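Local coordinates for acyl-CoA dehydrogenase domain protein Tcur3483 (Thermomonospora curvata, PDB 6WY9) that binds FAD and probably oxidises CH-CH groups of its substrates, in the manner of the acyl-CoA dehydrogenase family, at residues D154-T159 / G249-I254; W276-A281 / A364-Q369; K67-G70 / W74-Y77. All coordinates share one frame; numbering follows the deposited sequence.

The three contacts are spread over the three-part build of an acyl-CoA dehydrogenase. Contact 3 lies in the N-terminal helical region, contact 1 joins the middle, strand-rich region to the start of helix 250-260, and contact 2 lies wholly in the C-terminal helical region. None touches another: the centre of contact 1 is about 40 Å from that of contact 2, and the centre of contact 3 is about 30 Å from the first and about 29 Å from the second. Contact 1 is near the cofactor: at nearest atoms, the Leu155 side chain is about 6 Å from the bound dihydroflavine-adenine dinucleotide, and that of Ile254 about 4 Å from that of FAD-binding Tyr146. Contacts 2 and 3 are structural packing away from the cofactor site.

Contact 1: residues D154-T159 / G249-I254; sequences DLASLT and GGWKLI
Trp251 presents the far rim of its indole to Leu155 and Ala156. Ala156 stands over one face: its CB is 4.3 Å from the centroid of the six-membered ring and 27° off the ring normal, a CH-pi contact, while Ala156 N comes within 3.8 Å of Trp251 CH2. Leu155 instead meets the edge, close to the ring plane, with Leu155 CG 4.0 Å from Trp251 CZ3. The tryptophan extends toward the loop because its CG is anti to the backbone N (chi1 -167°), which carries the ring off the first turn of helix 250-260. That helix belongs to the C-terminal helical part of the acyl-CoA dehydrogenase fold, and the 154-159 loop to the middle, strand-rich domain, so the ring is packed where the two meet. With an alanine at Trp251, Ala156 CB would probably lose the surface it rests on, and a gap would be likely to open beside Leu155. One helical turn on, Ile254 adds a second apolar point, its CG2 lying 3.9 Å from Leu155 CD2, the two side chains meeting at a slant. Ile254 also packs on Ile203 and Ile205 of strand 203-209, while His200 makes an edge-to-face ring contact with Trp251. Within the loop, Ser157 OG donates to Asp154 OD2 at 2.8 Å, reaching it from above the carboxylate plane, and Asp154 OD1 forms a salt bridge with Lys199.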
loop_
_atom_site.group_PDB
_atom_site.type_symbol
_atom_site.label_atom_id
_atom_site.label_comp_id
_atom_site.label_asym_id
_atom_site.label_seq_id
_atom_site.Cartn_x
_atom_site.Cartn_y
_atom_site.Cartn_z
ATOM N N ASP A 154 1.327 23.391 -13.733
ATOM C CA ASP A 154 1.626 24.806 -13.499
ATOM C C ASP A 154 0.791 25.663 -14.449
ATOM O O ASP A 154 1.290 26.327 -15.376
ATOM C CB ASP A 154 3.122 25.067 -13.669
ATOM C CG ASP A 154 3.518 26.492 -13.336
ATOM O OD1 ASP A 154 2.689 27.274 -12.850
ATOM O OD2 ASP A 154 4.689 26.823 -13.582
ATOM N N LEU A 155 -0.525 25.563 -14.244
ATOM C CA LEU A 155 -1.456 26.208 -15.162
ATOM C C LEU A 155 -1.266 27.722 -15.150
ATOM O O LEU A 155 -1.415 28.373 -16.190
ATOM C CB LEU A 155 -2.903 25.815 -14.809
ATOM C CG LEU A 155 -4.026 26.544 -15.587
ATOM C CD1 LEU A 155 -3.832 26.384 -17.102
ATOM C CD2 LEU A 155 -5.454 26.121 -15.152
ATOM N N ALA A 156 -0.894 28.296 -13.995
ATOM C CA ALA A 156 -0.699 29.737 -13.893
ATOM C C ALA A 156 0.483 30.239 -14.727
ATOM O O ALA A 156 0.655 31.456 -14.850
ATOM C CB ALA A 156 -0.534 30.160 -12.423
ATOM N N SER A 157 1.264 29.349 -15.343
ATOM C CA SER A 157 2.295 29.741 -16.297
ATOM C C SER A 157 1.813 29.766 -17.737
ATOM O O SER A 157 2.653 29.833 -18.631
ATOM C CB SER A 157 3.485 28.778 -16.226
ATOM O OG SER A 157 4.280 29.109 -15.115
ATOM N N LEU A 158 0.508 29.656 -17.994
ATOM C CA LEU A 158 0.042 29.614 -19.374
ATOM C C LEU A 158 0.457 30.885 -20.130
ATOM O O LEU A 158 0.610 31.965 -19.547
ATOM C CB LEU A 158 -1.489 29.421 -19.390
ATOM C CG LEU A 158 -2.253 30.552 -18.683
ATOM C CD1 LEU A 158 -2.452 31.808 -19.591
ATOM C CD2 LEU A 158 -3.579 30.031 -18.051
ATOM N N THR A 159 0.667 30.743 -21.443
ATOM C CA THR A 159 1.168 31.816 -22.285
ATOM C C THR A 159 0.261 32.153 -23.454
ATOM O O THR A 159 0.570 33.101 -24.181
ATOM C CB THR A 159 2.552 31.460 -22.860
ATOM O OG1 THR A 159 2.449 30.221 -23.581
ATOM C CG2 THR A 159 3.584 31.309 -21.735
ATOM N N GLY A 249 -8.479 38.993 -13.704
ATOM C CA GLY A 249 -9.047 38.344 -12.536
ATOM C C GLY A 249 -9.507 36.921 -12.811
ATOM O O GLY A 249 -10.335 36.364 -12.083
ATOM N N GLY A 250 -8.938 36.296 -13.844
ATOM C CA GLY A 250 -9.431 35.013 -14.301
ATOM C C GLY A 250 -9.119 33.848 -13.385
ATOM O O GLY A 250 -9.726 32.783 -13.530
ATOM N N TRP A 251 -8.190 34.016 -12.445
ATOM C CA TRP A 251 -7.802 32.859 -11.653
ATOM C C TRP A 251 -8.932 32.421 -10.728
ATOM O O TRP A 251 -9.165 31.220 -10.557
ATOM C CB TRP A 251 -6.519 33.138 -10.869
ATOM C CG TRP A 251 -5.932 31.869 -10.305
ATOM C CD1 TRP A 251 -5.911 31.493 -8.997
ATOM C CD2 TRP A 251 -5.314 30.802 -11.041
ATOM N NE1 TRP A 251 -5.308 30.263 -8.868
ATOM C CE2 TRP A 251 -4.938 29.815 -10.106
ATOM C CE3 TRP A 251 -5.041 30.586 -12.405
ATOM C CZ2 TRP A 251 -4.297 28.616 -10.484
ATOM C CZ3 TRP A 251 -4.406 29.397 -12.785
ATOM C CH2 TRP A 251 -4.051 28.423 -11.822
ATOM N N LYS A 252 -9.670 33.367 -10.146
ATOM C CA LYS A 252 -10.776 32.960 -9.289
ATOM C C LYS A 252 -11.868 32.235 -10.074
ATOM O O LYS A 252 -12.565 31.396 -9.508
ATOM C CB LYS A 252 -11.356 34.160 -8.538
ATOM C CG LYS A 252 -10.528 34.560 -7.311
ATOM C CD LYS A 252 -9.450 33.504 -6.944
ATOM C CE LYS A 252 -10.046 32.252 -6.283
ATOM N NZ LYS A 252 -9.032 31.191 -5.977
ATOM N N LEU A 253 -12.048 32.558 -11.355
ATOM C CA LEU A 253 -13.009 31.820 -12.165
ATOM C C LEU A 253 -12.511 30.414 -12.427
ATOM O O LEU A 253 -13.275 29.446 -12.345
ATOM C CB LEU A 253 -13.256 32.536 -13.488
ATOM C CG LEU A 253 -14.208 33.735 -13.492
ATOM C CD1 LEU A 253 -13.931 34.749 -12.375
ATOM C CD2 LEU A 253 -14.094 34.402 -14.839
ATOM N N ILE A 254 -11.231 30.286 -12.780
ATOM C CA ILE A 254 -10.677 28.962 -13.017
ATOM C C ILE A 254 -10.901 28.079 -11.796
ATOM O O ILE A 254 -11.367 26.937 -11.911
ATOM C CB ILE A 254 -9.193 29.059 -13.402
ATOM C CG1 ILE A 254 -9.089 29.681 -14.800
ATOM C CG2 ILE A 254 -8.553 27.664 -13.323
ATOM C CD1 ILE A 254 -7.688 30.117 -15.217
#

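Contact 2: residues W276-A281 / A364-Q369; sequences WEDVVA and AVLAGQ
Leu366 packs on Asp278 and Val279, on the other side of the helix from the indole of Trp276. That indole carries Val280 CG2 over one face, 3.6 Å above its plane and toward the rim, with Glu277 CG in plane at the edge. At the start of helix 369-380, the amide of Gln369 holds its NE2 3.1 Å from Leu366 O, which lies almost in the amide plane. Relative to the carbonyl, NE2 stands 48° out of plane, and Gln369 N approaches the same oxygen from the opposite face, so two bonds grip it. Gly368 takes the N-cap position of this helix. The contact lies in the C-terminal helical domain of the acyl-CoA dehydrogenase fold, packing the loop before helix 369-380 on helix 263-286. With Leu366 CG beside its backbone N (chi1 -61°), both methyls bear on the methylene of Asp278: Leu366 CD1 and CD2 each lie 3.8 Å from Asp278 CB. Leu366 CD1 also reaches Val279 CG2 at 3.8 Å, the side chains crossing at about a right angle. No hydrogen bond joins the segments, so van der Waals contact alone holds 276-281 to 364-369; a polar tie to the same helix runs from Gln369 OE1 to Arg271, farther back along it.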
loop_
_atom_site.group_PDB
_atom_site.type_symbol
_atom_site.label_atom_id
_atom_site.label_comp_id
_atom_site.label_asym_id
_atom_site.label_seq_id
_atom_site.Cartn_x
_atom_site.Cartn_y
_atom_site.Cartn_z
ATOM N N TRP A 276 -19.083 -2.597 -9.055
ATOM C CA TRP A 276 -18.781 -3.493 -7.941
ATOM C C TRP A 276 -19.971 -4.407 -7.639
ATOM O O TRP A 276 -19.824 -5.625 -7.540
ATOM C CB TRP A 276 -18.374 -2.662 -6.711
ATOM C CG TRP A 276 -18.053 -3.488 -5.454
ATOM C CD1 TRP A 276 -16.807 -3.823 -4.993
ATOM C CD2 TRP A 276 -18.980 -3.998 -4.494
ATOM N NE1 TRP A 276 -16.908 -4.556 -3.820
ATOM C CE2 TRP A 276 -18.224 -4.679 -3.490
ATOM C CE3 TRP A 276 -20.376 -3.984 -4.390
ATOM C CZ2 TRP A 276 -18.821 -5.316 -2.405
ATOM C CZ3 TRP A 276 -20.971 -4.632 -3.306
ATOM C CH2 TRP A 276 -20.181 -5.296 -2.331
ATOM N N GLU A 277 -21.170 -3.837 -7.528
ATOM C CA GLU A 277 -22.358 -4.653 -7.319
ATOM C C GLU A 277 -22.554 -5.672 -8.430
ATOM O O GLU A 277 -22.967 -6.811 -8.167
ATOM C CB GLU A 277 -23.602 -3.782 -7.236
ATOM C CG GLU A 277 -23.666 -2.901 -6.036
ATOM C CD GLU A 277 -24.924 -2.060 -6.082
ATOM O OE1 GLU A 277 -25.207 -1.422 -7.125
ATOM O OE2 GLU A 277 -25.662 -2.096 -5.091
ATOM N N ASP A 278 -22.354 -5.259 -9.685
ATOM C CA ASP A 278 -22.566 -6.190 -10.781
ATOM C C ASP A 278 -21.567 -7.333 -10.715
ATOM O O ASP A 278 -21.901 -8.485 -11.036
ATOM C CB ASP A 278 -22.439 -5.471 -12.117
ATOM C CG ASP A 278 -23.543 -4.463 -12.352
ATOM O OD1 ASP A 278 -24.637 -4.535 -11.735
ATOM O OD2 ASP A 278 -23.280 -3.576 -13.188
ATOM N N VAL A 279 -20.324 -7.034 -10.321
ATOM C CA VAL A 279 -19.321 -8.082 -10.193
ATOM C C VAL A 279 -19.692 -9.047 -9.070
ATOM O O VAL A 279 -19.548 -10.267 -9.232
ATOM C CB VAL A 279 -17.913 -7.488 -10.005
ATOM C CG1 VAL A 279 -16.924 -8.626 -9.677
ATOM C CG2 VAL A 279 -17.471 -6.780 -11.332
ATOM N N VAL A 280 -20.174 -8.536 -7.920
ATOM C CA VAL A 280 -20.671 -9.431 -6.865
ATOM C C VAL A 280 -21.694 -10.414 -7.432
ATOM O O VAL A 280 -21.609 -11.627 -7.195
ATOM C CB VAL A 280 -21.259 -8.637 -5.676
ATOM C CG1 VAL A 280 -21.881 -9.600 -4.612
ATOM C CG2 VAL A 280 -20.175 -7.821 -4.998
ATOM N N ALA A 281 -22.693 -9.906 -8.168
ATOM C CA ALA A 281 -23.745 -10.776 -8.709
ATOM C C ALA A 281 -23.170 -11.798 -9.689
ATOM O O ALA A 281 -23.542 -12.983 -9.667
ATOM C CB ALA A 281 -24.830 -9.937 -9.415
ATOM N N ALA A 364 -16.428 -10.892 -23.354
ATOM C CA ALA A 364 -16.311 -9.755 -22.441
ATOM C C ALA A 364 -17.385 -9.865 -21.369
ATOM O O ALA A 364 -18.490 -10.330 -21.633
ATOM C CB ALA A 364 -16.455 -8.421 -23.199
ATOM N N VAL A 365 -17.074 -9.437 -20.160
ATOM C CA VAL A 365 -18.043 -9.489 -19.064
ATOM C C VAL A 365 -18.504 -8.070 -18.783
ATOM O O VAL A 365 -17.691 -7.134 -18.768
ATOM C CB VAL A 365 -17.454 -10.147 -17.800
ATOM C CG1 VAL A 365 -17.397 -11.655 -17.975
ATOM C CG2 VAL A 365 -16.056 -9.671 -17.613
ATOM N N LEU A 366 -19.810 -7.908 -18.572
ATOM C CA LEU A 366 -20.363 -6.588 -18.319
ATOM C C LEU A 366 -19.960 -5.651 -19.453
ATOM O O LEU A 366 -19.556 -4.506 -19.234
ATOM C CB LEU A 366 -19.906 -6.066 -16.945
ATOM C CG LEU A 366 -20.354 -6.948 -15.756
ATOM C CD1 LEU A 366 -19.663 -6.549 -14.412
ATOM C CD2 LEU A 366 -21.893 -6.930 -15.614
ATOM N N ALA A 367 -20.039 -6.171 -20.688
ATOM C CA ALA A 367 -19.718 -5.448 -21.917
ATOM C C ALA A 367 -18.285 -4.891 -21.925
ATOM O O ALA A 367 -18.010 -3.937 -22.645
ATOM C CB ALA A 367 -20.724 -4.313 -22.182
ATOM N N GLY A 368 -17.360 -5.461 -21.144
ATOM C CA GLY A 368 -15.986 -4.973 -21.096
ATOM C C GLY A 368 -15.798 -3.653 -20.374
ATOM O O GLY A 368 -14.732 -3.041 -20.503
ATOM N N GLN A 369 -16.803 -3.194 -19.614
ATOM C CA GLN A 369 -16.752 -1.848 -19.035
ATOM C C GLN A 369 -15.586 -1.682 -18.069
ATOM O O GLN A 369 -14.973 -0.608 -17.995
ATOM C CB GLN A 369 -18.065 -1.545 -18.302
ATOM C CG GLN A 369 -19.226 -1.354 -19.224
ATOM C CD GLN A 369 -20.481 -1.105 -18.409
ATOM O OE1 GLN A 369 -20.775 0.029 -18.029
ATOM N NE2 GLN A 369 -21.189 -2.173 -18.089
#

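Contact 3: residues K67-G70 / W74-Y77; sequences KMLG and WLGY
Leu69, Leu75 and Trp74 carry this contact, in which the chain leaving helix 62-71 of the N-terminal helical domain folds back on the helix's last turn. The one bond across it runs from Trp74 N to Leu69 O, 3.2 Å long and fairly straight at 163°, with the donor tilted 27° from the carbonyl plane. It spans five residues, one more than an alpha-helical bond, and so ties the end of the helix to the type I turn formed by Trp74 to Tyr77. Leu75 does most of the side-chain packing on the helix. Its CG, beside the backbone N and anti to the carbonyl carbon (chi1 -64°), lays both branches on the helix: Leu75 CD2 lies 3.9 Å from Leu69 CB, and Leu75 CD1 rests 3.7 Å from Gly70 CA. Gly70 suits this close approach, since a beta carbon there would come tight against that methyl. The Trp74 indole packs on Glu35 and Leu36 of helix 26-41 and meets the ring of Tyr39; Leu69 touches Tyr39 too. Tyr77 CZ lies in plane at the edge of the Trp74 indole. Within this turn, the buried Leu75 N finds no hydrogen-bond acceptor in the structure.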
loop_
_atom_site.group_PDB
_atom_site.type_symbol
_atom_site.label_atom_id
_atom_site.label_comp_id
_atom_site.label_asym_id
_atom_site.label_seq_id
_atom_site.Cartn_x
_atom_site.Cartn_y
_atom_site.Cartn_z
ATOM N N LYS A 67 -29.074 17.634 -26.843
ATOM C CA LYS A 67 -30.261 18.365 -27.276
ATOM C C LYS A 67 -31.534 17.643 -26.860
ATOM O O LYS A 67 -32.517 18.286 -26.471
ATOM C CB LYS A 67 -30.243 18.582 -28.788
ATOM C CG LYS A 67 -31.465 19.328 -29.298
ATOM C CD LYS A 67 -31.825 20.443 -28.326
ATOM C CE LYS A 67 -32.939 21.355 -28.834
ATOM N NZ LYS A 67 -33.636 22.065 -27.694
ATOM N N MET A 68 -31.539 16.308 -26.920
ATOM C CA MET A 68 -32.710 15.579 -26.443
ATOM C C MET A 68 -32.928 15.812 -24.953
ATOM O O MET A 68 -34.017 16.218 -24.529
ATOM C CB MET A 68 -32.573 14.087 -26.753
ATOM C CG MET A 68 -33.141 13.714 -28.109
ATOM S SD MET A 68 -33.294 11.944 -28.376
ATOM C CE MET A 68 -31.574 11.485 -28.616
ATOM N N LEU A 69 -31.897 15.557 -24.139
ATOM C CA LEU A 69 -32.005 15.814 -22.701
ATOM C C LEU A 69 -32.469 17.235 -22.418
ATOM O O LEU A 69 -33.292 17.467 -21.524
ATOM C CB LEU A 69 -30.659 15.583 -22.023
ATOM C CG LEU A 69 -30.092 14.175 -22.028
ATOM C CD1 LEU A 69 -28.618 14.266 -21.646
ATOM C CD2 LEU A 69 -30.891 13.283 -21.085
ATOM N N GLY A 70 -31.937 18.202 -23.170
ATOM C CA GLY A 70 -32.233 19.601 -22.892
ATOM C C GLY A 70 -33.684 19.950 -23.147
ATOM O O GLY A 70 -34.372 20.501 -22.277
ATOM N N TRP A 74 -34.117 17.957 -18.509
ATOM C CA TRP A 74 -33.281 17.323 -17.496
ATOM C C TRP A 74 -31.984 18.077 -17.222
ATOM O O TRP A 74 -31.393 17.898 -16.149
ATOM C CB TRP A 74 -32.957 15.884 -17.898
ATOM C CG TRP A 74 -34.126 14.946 -17.811
ATOM C CD1 TRP A 74 -34.745 14.314 -18.851
ATOM C CD2 TRP A 74 -34.826 14.550 -16.622
ATOM N NE1 TRP A 74 -35.778 13.539 -18.384
ATOM C CE2 TRP A 74 -35.850 13.662 -17.019
ATOM C CE3 TRP A 74 -34.684 14.848 -15.266
ATOM C CZ2 TRP A 74 -36.731 13.062 -16.095
ATOM C CZ3 TRP A 74 -35.566 14.246 -14.346
ATOM C CH2 TRP A 74 -36.573 13.372 -14.772
ATOM N N LEU A 75 -31.539 18.929 -18.149
ATOM C CA LEU A 75 -30.288 19.656 -17.940
ATOM C C LEU A 75 -30.390 20.658 -16.788
ATOM O O LEU A 75 -29.449 20.801 -15.997
ATOM C CB LEU A 75 -29.875 20.342 -19.244
ATOM C CG LEU A 75 -29.563 19.342 -20.363
ATOM C CD1 LEU A 75 -28.860 20.026 -21.554
ATOM C CD2 LEU A 75 -28.737 18.149 -19.822
ATOM N N GLY A 76 -31.511 21.359 -16.661
ATOM C CA GLY A 76 -31.586 22.311 -15.569
ATOM C C GLY A 76 -32.114 21.733 -14.277
ATOM O O GLY A 76 -32.505 22.479 -13.374
ATOM N N TYR A 77 -32.150 20.405 -14.171
ATOM C CA TYR A 77 -32.773 19.752 -13.029
ATOM C C TYR A 77 -32.259 20.305 -11.708
ATOM O O TYR A 77 -33.038 20.540 -10.778
ATOM C CB TYR A 77 -32.507 18.252 -13.110
ATOM C CG TYR A 77 -33.447 17.406 -12.279
ATOM C CD1 TYR A 77 -34.809 17.337 -12.574
ATOM C CD2 TYR A 77 -32.964 16.631 -11.231
ATOM C CE1 TYR A 77 -35.670 16.518 -11.821
ATOM C CE2 TYR A 77 -33.804 15.820 -10.483
ATOM C CZ TYR A 77 -35.147 15.764 -10.780
ATOM O OH TYR A 77 -35.949 14.962 -10.007
#